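ADP-ribosylating toxin CARDS (Mycoplasma pneumoniae, PDB 4TLV) transfers ADP-ribose from NAD(+) to multiple target proteins in vitro and drives vacuolization of mammalian cells, serving as the main virulence factor of its bacterium. Local coordinates at residues V442-G447 with G471-D476; Y454-L459 with K467-Q472; S460-Q465 with G561-G566; L555-S560 with D580-K585. One frame throughout, in Å; residues are numbered along the deposited sequence.

Interaction 1. Residues V442-G447 with G471-D476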
loop_
_atom_site.group_PDB
_atom_site.type_symbol
_atom_site.label_atom_id
_atom_site.label_comp_id
_atom_site.label_asym_id
_atom_site.label_seq_id
_atom_site.Cartn_x
_atom_site.Cartn_y
_atom_site.Cartn_z
ATOM N N VAL A 442 0.171 -0.605 8.895
ATOM C CA VAL A 442 -0.329 0.742 8.579
ATOM C C VAL A 442 0.045 1.687 9.708
ATOM O O VAL A 442 -0.141 1.355 10.884
ATOM C CB VAL A 442 -1.879 0.790 8.443
ATOM C CG1 VAL A 442 -2.335 2.211 8.065
ATOM C CG2 VAL A 442 -2.360 -0.218 7.415
ATOM N N ASP A 443 0.615 2.837 9.362
ATOM C CA ASP A 443 0.879 3.883 10.359
ATOM C C ASP A 443 -0.446 4.564 10.677
ATOM O O ASP A 443 -1.030 5.223 9.813
ATOM C CB ASP A 443 1.896 4.892 9.811
ATOM C CG ASP A 443 2.331 5.940 10.856
ATOM O OD1 ASP A 443 1.669 6.087 11.900
ATOM O OD2 ASP A 443 3.347 6.627 10.614
ATOM N N VAL A 444 -0.962 4.348 11.886
ATOM C CA VAL A 444 -2.272 4.897 12.242
ATOM C C VAL A 444 -2.148 6.118 13.159
ATOM O O VAL A 444 -3.101 6.884 13.310
ATOM C CB VAL A 444 -3.219 3.827 12.846
ATOM C CG1 VAL A 444 -3.624 2.798 11.774
ATOM C CG2 VAL A 444 -2.567 3.130 14.057
ATOM N N GLN A 445 -0.971 6.308 13.756
ATOM C CA GLN A 445 -0.706 7.554 14.457
ATOM C C GLN A 445 -1.847 7.933 15.437
ATOM O O GLN A 445 -2.297 9.081 15.460
ATOM C CB GLN A 445 -0.503 8.651 13.417
ATOM C CG GLN A 445 0.246 9.876 13.893
ATOM C CD GLN A 445 0.598 10.840 12.761
ATOM O OE1 GLN A 445 -0.042 10.848 11.705
ATOM N NE2 GLN A 445 1.619 11.666 12.987
ATOM N N LEU A 446 -2.308 6.972 16.238
ATOM C CA LEU A 446 -3.498 7.191 17.084
ATOM C C LEU A 446 -3.278 8.312 18.076
ATOM O O LEU A 446 -2.196 8.456 18.627
ATOM C CB LEU A 446 -3.901 5.933 17.847
ATOM C CG LEU A 446 -4.103 4.663 17.013
ATOM C CD1 LEU A 446 -4.551 3.538 17.917
ATOM C CD2 LEU A 446 -5.109 4.905 15.867
ATOM N N GLY A 447 -4.320 9.097 18.315
ATOM C CA GLY A 447 -4.237 10.153 19.308
ATOM C C GLY A 447 -5.630 10.611 19.683
ATOM O O GLY A 447 -6.618 10.006 19.289
ATOM N N GLY A 471 5.380 7.182 12.435
ATOM C CA GLY A 471 6.264 6.038 12.561
ATOM C C GLY A 471 6.297 5.398 13.936
ATOM O O GLY A 471 7.304 4.771 14.310
ATOM N N GLN A 472 5.201 5.519 14.684
ATOM C CA GLN A 472 5.181 5.035 16.068
ATOM C C GLN A 472 4.063 4.045 16.407
ATOM O O GLN A 472 4.288 3.032 17.068
ATOM C CB GLN A 472 5.102 6.220 17.041
ATOM C CG GLN A 472 5.339 5.791 18.476
ATOM C CD GLN A 472 5.439 6.955 19.410
ATOM O OE1 GLN A 472 6.530 7.404 19.756
ATOM N NE2 GLN A 472 4.296 7.466 19.816
ATOM N N ILE A 473 2.851 4.349 15.962
ATOM C CA ILE A 473 1.706 3.519 16.293
ATOM C C ILE A 473 1.138 2.957 15.013
ATOM O O ILE A 473 0.812 3.707 14.089
ATOM C CB ILE A 473 0.621 4.334 17.055
ATOM C CG1 ILE A 473 1.273 5.065 18.238
ATOM C CG2 ILE A 473 -0.499 3.408 17.494
ATOM C CD1 ILE A 473 0.307 5.693 19.243
ATOM N N PHE A 474 1.022 1.640 14.975
ATOM C CA PHE A 474 0.719 0.910 13.754
ATOM C C PHE A 474 -0.414 -0.068 13.932
ATOM O O PHE A 474 -0.721 -0.501 15.041
ATOM C CB PHE A 474 1.943 0.100 13.322
ATOM C CG PHE A 474 3.144 0.937 13.003
ATOM C CD1 PHE A 474 4.032 1.296 14.007
ATOM C CD2 PHE A 474 3.397 1.354 11.702
ATOM C CE1 PHE A 474 5.151 2.050 13.730
ATOM C CE2 PHE A 474 4.522 2.117 11.419
ATOM C CZ PHE A 474 5.406 2.456 12.447
ATOM N N TYR A 475 -1.030 -0.426 12.810
ATOM C CA TYR A 475 -2.036 -1.468 12.790
ATOM C C TYR A 475 -1.553 -2.552 11.842
ATOM O O TYR A 475 -1.222 -2.262 10.693
ATOM C CB TYR A 475 -3.340 -0.859 12.295
ATOM C CG TYR A 475 -4.556 -1.765 12.285
ATOM C CD1 TYR A 475 -5.223 -2.092 13.458
ATOM C CD2 TYR A 475 -5.084 -2.224 11.093
ATOM C CE1 TYR A 475 -6.374 -2.888 13.441
ATOM C CE2 TYR A 475 -6.230 -3.010 11.063
ATOM C CZ TYR A 475 -6.874 -3.340 12.242
ATOM O OH TYR A 475 -8.023 -4.113 12.184
ATOM N N ASP A 476 -1.468 -3.787 12.329
ATOM C CA ASP A 476 -1.019 -4.901 11.491
ATOM C C ASP A 476 -2.203 -5.487 10.750
ATOM O O ASP A 476 -3.056 -6.126 11.354
ATOM C CB ASP A 476 -0.366 -6.002 12.321
ATOM C CG ASP A 476 -0.058 -7.229 11.488
ATOM O OD1 ASP A 476 0.185 -7.078 10.262
ATOM O OD2 ASP A 476 -0.100 -8.341 12.040
HETATM O O HOH W 1 2.594 6.816 14.309
#
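Val442 pairs with Tyr475 in antiparallel, hydrogen-bonded fashion, Val442 N giving to Tyr475 O at 2.8 Å and Tyr475 N returning a bond to Val442 O, and Asp443 with Phe474 follows as the non-hydrogen-bonded pair. This short bridge joins strand 441-443, where the C-terminal beta-trefoil domain D3 begins, to strand 473-476. Beyond Asp443, segment 442-447 leaves the sheet and curls over Ile473. The carbonyl oxygen of Ile473 is gripped by two successive amides: Val444 N at 2.9 Å, and Gln445 N, tilted 32° from the carbonyl plane.

The apolar part centres on Ile473. Its CG2 meets Leu446 CG at 3.8 Å and lies against Val444 CG2, the Leu446 side chain crossing it at about a right angle, while Ile473 CD1 reaches Leu446 O. The other Val444 methyl, CG1, packs on Tyr475 CB at 3.7 Å. From there the Tyr475 ring leads away from the contact, and its hydroxyl bonds to Trp526 O and to Arg126 NH2 of the ADP-ribosyltransferase domain. Phe474 brings CD2 to within 3.8 Å of Asp443 CA, and its ring meets that of Phe483, the planes about 20° apart.

Asp443 closes the far end. Its CG is anti to the backbone N (chi1 -174°), and the carboxylate meets the loop before strand 473-476. Gly471 N meets OD2 at 2.8 Å from above the carboxylate plane, whereas Asp443 OD1 accepts a hydrogen bond from a water at 2.7 Å that itself accepts from Gln472 N.

Interaction 2. Residues Y454-L459 with K467-Q472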
loop_
_atom_site.group_PDB
_atom_site.type_symbol
_atom_site.label_atom_id
_atom_site.label_comp_id
_atom_site.label_asym_id
_atom_site.label_seq_id
_atom_site.Cartn_x
_atom_site.Cartn_y
_atom_site.Cartn_z
ATOM N N TYR A 454 -3.554 18.504 20.938
ATOM C CA TYR A 454 -3.380 17.079 20.638
ATOM C C TYR A 454 -2.761 16.282 21.784
ATOM O O TYR A 454 -1.881 16.769 22.502
ATOM C CB TYR A 454 -2.511 16.905 19.386
ATOM C CG TYR A 454 -3.150 17.446 18.134
ATOM C CD1 TYR A 454 -3.112 18.802 17.847
ATOM C CD2 TYR A 454 -3.809 16.602 17.248
ATOM C CE1 TYR A 454 -3.698 19.308 16.706
ATOM C CE2 TYR A 454 -4.402 17.099 16.094
ATOM C CZ TYR A 454 -4.344 18.452 15.831
ATOM O OH TYR A 454 -4.927 18.955 14.688
ATOM N N TYR A 455 -3.210 15.042 21.926
ATOM C CA TYR A 455 -2.645 14.107 22.884
ATOM C C TYR A 455 -2.267 12.794 22.219
ATOM O O TYR A 455 -2.863 12.392 21.219
ATOM C CB TYR A 455 -3.641 13.816 23.989
ATOM C CG TYR A 455 -3.962 15.041 24.822
ATOM C CD1 TYR A 455 -4.937 15.942 24.412
ATOM C CD2 TYR A 455 -3.285 15.291 26.013
ATOM C CE1 TYR A 455 -5.245 17.074 25.176
ATOM C CE2 TYR A 455 -3.583 16.419 26.787
ATOM C CZ TYR A 455 -4.559 17.296 26.365
ATOM O OH TYR A 455 -4.845 18.408 27.129
ATOM N N THR A 456 -1.299 12.118 22.820
ATOM C CA THR A 456 -0.753 10.874 22.294
ATOM C C THR A 456 -0.722 9.828 23.418
ATOM O O THR A 456 -0.516 10.164 24.591
ATOM C CB THR A 456 0.659 11.115 21.698
ATOM O OG1 THR A 456 1.079 9.966 20.956
ATOM C CG2 THR A 456 1.682 11.417 22.807
ATOM N N PRO A 457 -0.943 8.552 23.077
ATOM C CA PRO A 457 -0.911 7.494 24.090
ATOM C C PRO A 457 0.500 7.321 24.640
ATOM O O PRO A 457 1.484 7.584 23.933
ATOM C CB PRO A 457 -1.294 6.233 23.309
ATOM C CG PRO A 457 -1.728 6.696 21.966
ATOM C CD PRO A 457 -1.105 8.016 21.719
ATOM N N GLN A 458 0.590 6.907 25.898
ATOM C CA GLN A 458 1.866 6.537 26.518
ATOM C C GLN A 458 1.767 5.078 26.905
ATOM O O GLN A 458 0.665 4.572 27.131
ATOM C CB GLN A 458 2.124 7.372 27.774
ATOM C CG GLN A 458 2.292 8.855 27.523
ATOM C CD GLN A 458 3.706 9.244 27.102
ATOM O OE1 GLN A 458 3.918 9.784 26.015
ATOM N NE2 GLN A 458 4.677 8.983 27.969
ATOM N N LEU A 459 2.913 4.406 27.017
ATOM C CA LEU A 459 2.928 2.978 27.285
ATOM C C LEU A 459 2.343 2.665 28.652
ATOM O O LEU A 459 1.905 1.549 28.911
ATOM C CB LEU A 459 4.355 2.435 27.171
ATOM C CG LEU A 459 4.862 2.371 25.728
ATOM C CD1 LEU A 459 6.346 1.978 25.684
ATOM C CD2 LEU A 459 4.016 1.385 24.942
ATOM N N LYS A 467 1.213 15.956 19.565
ATOM C CA LYS A 467 0.664 15.197 18.465
ATOM C C LYS A 467 1.470 13.903 18.328
ATOM O O LYS A 467 2.689 13.907 18.476
ATOM C CB LYS A 467 0.688 16.023 17.179
ATOM C CG LYS A 467 -0.201 15.451 16.076
ATOM C CD LYS A 467 -0.248 16.366 14.856
ATOM C CE LYS A 467 -0.935 15.680 13.676
ATOM N NZ LYS A 467 -1.094 16.595 12.505
ATOM N N THR A 468 0.783 12.791 18.102
ATOM C CA THR A 468 1.454 11.509 17.927
ATOM C C THR A 468 2.408 11.610 16.742
ATOM O O THR A 468 2.021 12.068 15.669
ATOM C CB THR A 468 0.433 10.401 17.679
ATOM O OG1 THR A 468 -0.453 10.313 18.804
ATOM C CG2 THR A 468 1.129 9.064 17.481
ATOM N N PRO A 469 3.674 11.211 16.936
ATOM C CA PRO A 469 4.591 11.332 15.798
ATOM C C PRO A 469 4.344 10.264 14.736
ATOM O O PRO A 469 3.762 9.210 15.014
ATOM C CB PRO A 469 5.963 11.103 16.431
ATOM C CG PRO A 469 5.684 10.205 17.588
ATOM C CD PRO A 469 4.348 10.686 18.137
ATOM N N ASP A 470 4.804 10.539 13.524
ATOM C CA ASP A 470 4.813 9.535 12.472
ATOM C C ASP A 470 5.712 8.379 12.900
ATOM O O ASP A 470 6.688 8.573 13.626
ATOM C CB ASP A 470 5.371 10.126 11.178
ATOM C CG ASP A 470 4.525 11.260 10.642
ATOM O OD1 ASP A 470 3.347 11.010 10.308
ATOM O OD2 ASP A 470 5.042 12.392 10.551
ATOM N N GLY A 471 5.380 7.182 12.435
ATOM C CA GLY A 471 6.264 6.038 12.561
ATOM C C GLY A 471 6.297 5.398 13.936
ATOM O O GLY A 471 7.304 4.771 14.310
ATOM N N GLN A 472 5.201 5.519 14.684
ATOM C CA GLN A 472 5.181 5.035 16.068
ATOM C C GLN A 472 4.063 4.045 16.407
ATOM O O GLN A 472 4.288 3.032 17.068
ATOM C CB GLN A 472 5.102 6.220 17.041
ATOM C CG GLN A 472 5.339 5.791 18.476
ATOM C CD GLN A 472 5.439 6.955 19.410
ATOM O OE1 GLN A 472 6.530 7.404 19.756
ATOM N NE2 GLN A 472 4.296 7.466 19.816
HETATM O O HOH W 2 -2.103 13.275 18.454
HETATM O O HOH W 3 3.556 9.037 21.534
#
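Tyr454 and Lys467 supply most of the apolar touching. Tyr454 CB rests 3.7 Å from Lys467 CA, and from there the two side chains run side by side, pointing the same way. Lys467 has CG anti to its backbone N (chi1 -164°), which brings that carbon to 4.0 Å from Tyr454 CD2. The rest of the lysine chain is extended, and its CD sits above one ring face, offset toward the rim. Lys467 NZ ends 5.4 Å from the ring centroid, too far for more than a weak cation-pi attraction.

The polar part is built on two threonines. Thr456 OG1 and Thr468 OG1 lie 2.7 Å apart, at hydrogen-bonding distance, though the proton is not settled because another acceptor is within reach. Thr468 OG1 is also bonded to Leu446 O, outside the two segments. Pro457 CD packs beside it at 3.8 Å.

Water does the remaining work. No direct backbone-to-backbone bond joins the segments; instead one water gives to Tyr455 O at 3.0 Å and accepts from Thr468 N at 2.9 Å. A second water meets Thr456 OG1 and lies near Gln472 NE2, although the latter distance is too short to be trusted.

The arrangement belongs to the beta-trefoil fold of D3: strand 453-457 makes a hairpin with strand 463-464, and the irregular connection that follows folds back against the hairpin on its way to strand 473-476, with Pro457 and Thr468 both resting on Ile473.

Interaction 3. Residues S460-Q465 with G561-G566; sequences SGWSYQ and GSRWGG
Trp462 brings the benzo half of its indole up to the turn at 563-566. CE3 approaches Gly566 CA to 3.5 Å, and CZ3 stands so near that a CB on Gly566 would clash with it. Arg563 O lies at the ring edge, in plane, 3.5 Å from CZ3, which also meets Arg563 CB. That same carbonyl oxygen accepts from Gly566 N, closing a type II beta turn whose third residue, Gly565, has positive phi; a type I turn from Gly561 to Trp564 precedes it. In segment 460-465, Ser460 OG accepts from Trp462 N in an ST turn just before the tryptophan.

Ser463 makes the direct polar link. Its OG, anti to the carbonyl carbon (chi1 -49°), donates to Gly565 O at 2.6 Å, in the carbonyl plane and on a lone pair. Ser463 N lies near the same oxygen but at a poor angle; its hydrogen goes to a water at 2.9 Å, which passes one on to Trp564 O. That water also lies over one face of the Trp564 ring, offset toward the rim, and Trp564 CH2 comes to 3.7 Å from Ser463 O.

The contact ties the connection into strand 463-464, and that strand's first residue, to the loop between strands 554-558 and 567-570 in the D3 beta-trefoil. Since Ser463 OG also bonds to Trp448 NE1 and Trp567 NE1, this buried hydroxyl gives its single proton to a carbonyl and receives from two indoles, which is consistent with a fixed hydroxyl orientation held by neutral groups.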
loop_
_atom_site.group_PDB
_atom_site.type_symbol
_atom_site.label_atom_id
_atom_site.label_comp_id
_atom_site.label_asym_id
_atom_site.label_seq_id
_atom_site.Cartn_x
_atom_site.Cartn_y
_atom_site.Cartn_z
ATOM N N SER A 460 2.338 3.666 29.521
ATOM C CA SER A 460 1.750 3.542 30.857
ATOM C C SER A 460 0.223 3.400 30.842
ATOM O O SER A 460 -0.378 2.969 31.833
ATOM C CB SER A 460 2.101 4.790 31.661
ATOM O OG SER A 460 1.575 5.951 31.018
ATOM N N GLY A 461 -0.409 3.796 29.737
ATOM C CA GLY A 461 -1.859 3.842 29.683
ATOM C C GLY A 461 -2.382 5.263 29.832
ATOM O O GLY A 461 -3.579 5.519 29.664
ATOM N N TRP A 462 -1.487 6.200 30.132
ATOM C CA TRP A 462 -1.864 7.613 30.191
ATOM C C TRP A 462 -1.641 8.292 28.833
ATOM O O TRP A 462 -1.396 7.607 27.824
ATOM C CB TRP A 462 -1.093 8.341 31.309
ATOM C CG TRP A 462 -1.311 7.706 32.644
ATOM C CD1 TRP A 462 -0.379 7.044 33.409
ATOM C CD2 TRP A 462 -2.545 7.634 33.368
ATOM N NE1 TRP A 462 -0.961 6.571 34.563
ATOM C CE2 TRP A 462 -2.289 6.921 34.564
ATOM C CE3 TRP A 462 -3.844 8.101 33.124
ATOM C CZ2 TRP A 462 -3.288 6.667 35.513
ATOM C CZ3 TRP A 462 -4.832 7.851 34.068
ATOM C CH2 TRP A 462 -4.546 7.141 35.249
ATOM N N SER A 463 -1.753 9.622 28.806
ATOM C CA SER A 463 -1.472 10.402 27.600
ATOM C C SER A 463 -0.497 11.526 27.880
ATOM O O SER A 463 -0.412 12.039 28.997
ATOM C CB SER A 463 -2.752 11.012 26.997
ATOM O OG SER A 463 -3.762 10.042 26.876
ATOM N N TYR A 464 0.211 11.918 26.835
ATOM C CA TYR A 464 1.137 13.035 26.851
ATOM C C TYR A 464 0.527 14.075 25.924
ATOM O O TYR A 464 -0.140 13.728 24.946
ATOM C CB TYR A 464 2.475 12.530 26.314
ATOM C CG TYR A 464 3.654 13.478 26.265
ATOM C CD1 TYR A 464 3.609 14.643 25.511
ATOM C CD2 TYR A 464 4.847 13.163 26.912
ATOM C CE1 TYR A 464 4.710 15.500 25.430
ATOM C CE2 TYR A 464 5.958 14.009 26.838
ATOM C CZ TYR A 464 5.880 15.176 26.095
ATOM O OH TYR A 464 6.968 16.021 26.010
ATOM N N GLN A 465 0.737 15.351 26.226
ATOM C CA GLN A 465 0.165 16.404 25.408
ATOM C C GLN A 465 1.103 16.783 24.280
ATOM O O GLN A 465 1.987 17.620 24.439
ATOM C CB GLN A 465 -0.196 17.632 26.253
ATOM C CG GLN A 465 -1.154 18.597 25.551
ATOM C CD GLN A 465 -0.464 19.500 24.553
ATOM O OE1 GLN A 465 0.289 20.401 24.930
ATOM N NE2 GLN A 465 -0.733 19.281 23.267
ATOM N N GLY A 561 -10.064 15.443 35.118
ATOM C CA GLY A 561 -9.977 14.850 36.441
ATOM C C GLY A 561 -8.620 14.204 36.693
ATOM O O GLY A 561 -7.700 14.324 35.877
ATOM N N SER A 562 -8.501 13.504 37.818
ATOM C CA SER A 562 -7.219 12.942 38.240
ATOM C C SER A 562 -6.727 11.822 37.314
ATOM O O SER A 562 -5.527 11.547 37.255
ATOM C CB SER A 562 -7.309 12.433 39.682
ATOM O OG SER A 562 -8.212 11.343 39.782
ATOM N N ARG A 563 -7.658 11.178 36.614
ATOM C CA ARG A 563 -7.340 10.107 35.664
ATOM C C ARG A 563 -7.399 10.588 34.209
ATOM O O ARG A 563 -7.616 9.791 33.288
ATOM C CB ARG A 563 -8.303 8.932 35.852
ATOM C CG ARG A 563 -8.282 8.322 37.251
ATOM C CD ARG A 563 -9.430 7.342 37.414
ATOM N NE ARG A 563 -9.215 6.419 38.523
ATOM C CZ ARG A 563 -10.068 5.458 38.868
ATOM N NH1 ARG A 563 -11.201 5.296 38.193
ATOM N NH2 ARG A 563 -9.794 4.657 39.892
ATOM N N TRP A 564 -7.200 11.882 33.997
ATOM C CA TRP A 564 -7.255 12.423 32.646
ATOM C C TRP A 564 -6.219 11.740 31.767
ATOM O O TRP A 564 -5.118 11.440 32.219
ATOM C CB TRP A 564 -7.038 13.932 32.642
ATOM C CG TRP A 564 -5.610 14.375 32.792
ATOM C CD1 TRP A 564 -4.993 14.771 33.944
ATOM C CD2 TRP A 564 -4.635 14.498 31.751
ATOM N NE1 TRP A 564 -3.692 15.128 33.688
ATOM C CE2 TRP A 564 -3.443 14.961 32.349
ATOM C CE3 TRP A 564 -4.645 14.245 30.373
ATOM C CZ2 TRP A 564 -2.269 15.178 31.617
ATOM C CZ3 TRP A 564 -3.485 14.462 29.649
ATOM C CH2 TRP A 564 -2.311 14.926 30.272
ATOM N N GLY A 565 -6.578 11.474 30.515
ATOM C CA GLY A 565 -5.628 10.900 29.581
ATOM C C GLY A 565 -5.538 9.393 29.658
ATOM O O GLY A 565 -4.776 8.780 28.912
ATOM N N GLY A 566 -6.320 8.788 30.546
ATOM C CA GLY A 566 -6.299 7.346 30.704
ATOM C C GLY A 566 -7.101 6.617 29.637
ATOM O O GLY A 566 -8.283 6.897 29.432
HETATM O O HOH W 4 -2.432 11.377 31.036
#

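Interaction 4. Residues L555-S560 with D580-K585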
loop_
_atom_site.group_PDB
_atom_site.type_symbol
_atom_site.label_atom_id
_atom_site.label_comp_id
_atom_site.label_asym_id
_atom_site.label_seq_id
_atom_site.Cartn_x
_atom_site.Cartn_y
_atom_site.Cartn_z
ATOM N N LEU A 555 -12.795 1.347 22.746
ATOM C CA LEU A 555 -11.666 2.156 23.202
ATOM C C LEU A 555 -12.103 3.597 23.425
ATOM O O LEU A 555 -12.691 4.217 22.537
ATOM C CB LEU A 555 -10.537 2.120 22.161
ATOM C CG LEU A 555 -9.182 2.656 22.608
ATOM C CD1 LEU A 555 -8.628 1.758 23.738
ATOM C CD2 LEU A 555 -8.206 2.722 21.447
ATOM N N LYS A 556 -11.806 4.135 24.608
ATOM C CA LYS A 556 -12.046 5.542 24.894
ATOM C C LYS A 556 -10.950 6.126 25.781
ATOM O O LYS A 556 -10.094 5.393 26.282
ATOM C CB LYS A 556 -13.409 5.739 25.572
ATOM C CG LYS A 556 -14.588 5.222 24.775
ATOM C CD LYS A 556 -15.902 5.741 25.362
ATOM C CE LYS A 556 -17.090 4.929 24.876
ATOM N NZ LYS A 556 -18.348 5.373 25.548
ATOM N N VAL A 557 -10.983 7.446 25.965
ATOM C CA VAL A 557 -10.016 8.142 26.809
ATOM C C VAL A 557 -10.726 9.092 27.785
ATOM O O VAL A 557 -11.667 9.797 27.413
ATOM C CB VAL A 557 -9.033 8.988 25.985
ATOM C CG1 VAL A 557 -7.941 9.523 26.874
ATOM C CG2 VAL A 557 -8.416 8.174 24.880
ATOM N N ILE A 558 -10.266 9.115 29.031
ATOM C CA ILE A 558 -10.828 10.032 30.025
ATOM C C ILE A 558 -10.365 11.452 29.754
ATOM O O ILE A 558 -9.187 11.692 29.513
ATOM C CB ILE A 558 -10.464 9.599 31.467
ATOM C CG1 ILE A 558 -11.027 8.208 31.739
ATOM C CG2 ILE A 558 -11.004 10.619 32.478
ATOM C CD1 ILE A 558 -10.565 7.579 33.058
ATOM N N ILE A 559 -11.294 12.405 29.777
ATOM C CA ILE A 559 -10.972 13.765 29.370
ATOM C C ILE A 559 -10.392 14.648 30.474
ATOM O O ILE A 559 -9.467 15.430 30.236
ATOM C CB ILE A 559 -12.202 14.482 28.752
ATOM C CG1 ILE A 559 -12.553 13.868 27.402
ATOM C CG2 ILE A 559 -11.920 15.950 28.596
ATOM C CD1 ILE A 559 -13.732 14.574 26.700
ATOM N N SER A 560 -10.935 14.540 31.679
ATOM C CA SER A 560 -10.512 15.448 32.739
ATOM C C SER A 560 -10.540 14.750 34.087
ATOM O O SER A 560 -10.972 13.602 34.192
ATOM C CB SER A 560 -11.407 16.686 32.760
ATOM O OG SER A 560 -12.704 16.338 33.197
ATOM N N ASP A 580 -14.681 9.489 22.895
ATOM C CA ASP A 580 -14.685 8.245 22.135
ATOM C C ASP A 580 -14.184 8.419 20.703
ATOM O O ASP A 580 -14.028 7.446 19.970
ATOM C CB ASP A 580 -16.049 7.540 22.188
ATOM C CG ASP A 580 -17.154 8.303 21.488
ATOM O OD1 ASP A 580 -16.920 9.399 20.926
ATOM O OD2 ASP A 580 -18.294 7.780 21.500
ATOM N N LYS A 581 -13.899 9.651 20.315
ATOM C CA LYS A 581 -13.343 9.889 18.990
ATOM C C LYS A 581 -11.823 9.786 19.051
ATOM O O LYS A 581 -11.173 10.571 19.745
ATOM C CB LYS A 581 -13.773 11.253 18.458
ATOM C CG LYS A 581 -15.278 11.377 18.258
ATOM C CD LYS A 581 -15.640 12.756 17.726
ATOM C CE LYS A 581 -15.464 13.812 18.799
ATOM N NZ LYS A 581 -14.449 14.811 18.385
ATOM N N ILE A 582 -11.270 8.810 18.335
ATOM C CA ILE A 582 -9.827 8.626 18.276
ATOM C C ILE A 582 -9.300 9.207 16.959
ATOM O O ILE A 582 -9.873 8.952 15.899
ATOM C CB ILE A 582 -9.444 7.122 18.377
ATOM C CG1 ILE A 582 -10.202 6.417 19.518
ATOM C CG2 ILE A 582 -7.903 6.944 18.491
ATOM C CD1 ILE A 582 -9.990 7.078 20.913
ATOM N N LEU A 583 -8.224 9.993 17.015
ATOM C CA LEU A 583 -7.592 10.483 15.790
ATOM C C LEU A 583 -6.852 9.337 15.105
ATOM O O LEU A 583 -6.113 8.599 15.765
ATOM C CB LEU A 583 -6.578 11.589 16.094
ATOM C CG LEU A 583 -7.103 12.942 16.571
ATOM C CD1 LEU A 583 -5.951 13.784 17.108
ATOM C CD2 LEU A 583 -7.776 13.645 15.410
ATOM N N VAL A 584 -7.026 9.220 13.789
ATOM C CA VAL A 584 -6.319 8.224 12.979
ATOM C C VAL A 584 -5.761 8.903 11.721
ATOM O O VAL A 584 -6.426 9.748 11.116
ATOM C CB VAL A 584 -7.257 7.074 12.534
ATOM C CG1 VAL A 584 -6.430 5.852 12.080
ATOM C CG2 VAL A 584 -8.204 6.661 13.670
ATOM N N LYS A 585 -4.549 8.525 11.325
ATOM C CA LYS A 585 -3.889 9.161 10.190
ATOM C C LYS A 585 -4.793 9.155 8.943
ATOM O O LYS A 585 -5.332 8.120 8.561
ATOM C CB LYS A 585 -2.555 8.454 9.909
ATOM C CG LYS A 585 -1.746 9.009 8.712
ATOM C CD LYS A 585 -0.306 8.445 8.733
ATOM C CE LYS A 585 0.433 8.671 7.413
ATOM N NZ LYS A 585 0.473 10.115 7.064
HETATM O O HOH W 5 -13.918 4.639 20.141
HETATM O O HOH W 6 -19.136 7.951 24.821
#
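Lys556 runs alongside Asp580, and its hydrocarbon chain carries most of the contact. From CB, the first torsion sets CG anti to the carbonyl carbon (chi1 -58°), and CG lies 3.8 Å from Asp580 CB. The extended chain then slides past that methylene: Lys556 CD approaches Asp580 CB to 3.7 Å and CE to 3.9 Å. At the tip, Lys556 NZ stays 4.7 Å from Asp580 OD2, so the opposite charges do not touch. A water beside the pair bridges them, accepting from Lys556 NZ at 2.8 Å and giving only a weak bond to Asp580 OD2. The ammonium's firmer partners lie in the loop between strands 567-570 and 578-583, where Glu575 OE1 makes a salt bridge and Asp572 O a hydrogen bond.

Between these two segments the backbones are linked through a water. It donates to Leu555 O at 2.7 Å and to Asp580 O as well, filling in where the two segments do not bond to each other. Val557 CG2 and Ile582 CD1 also meet, loosely, at 4.4 Å.

Strand 554-558 lies between two neighbours in the antiparallel sheet of the D3 beta-trefoil: strand 567-570, whose Tyr568 and Thr570 touch Lys556, and strand 578-583, which bonds at Glu579 to Val557. Strand 543-548 follows beyond 578-583, with His545 against Asp580 and Ile546 against Ile582.

In the fold
All four contacts lie within D3. From its N-terminal side, 442-447 opens interaction 1; 454-459 opens interaction 2 inside that span, and both close on the same piece of chain, sharing Gly471 and Gln472. Thr468 joins them, bonding to Leu446 and Gln445. Between the ends of interaction 2, residues 460-465 open interaction 3, which crosses both earlier contacts and closes much later at 561-566. Interaction 4 in turn crosses interaction 3, since 555-560 precedes 561-566 and 580-585 follows it; Ile558 bonds to Gly565 and Gly566. Gly447 with Leu583 and Val444 with Lys585 then bring the end of the last strand and the residues after it back to the chain just after the first strand, 441-443.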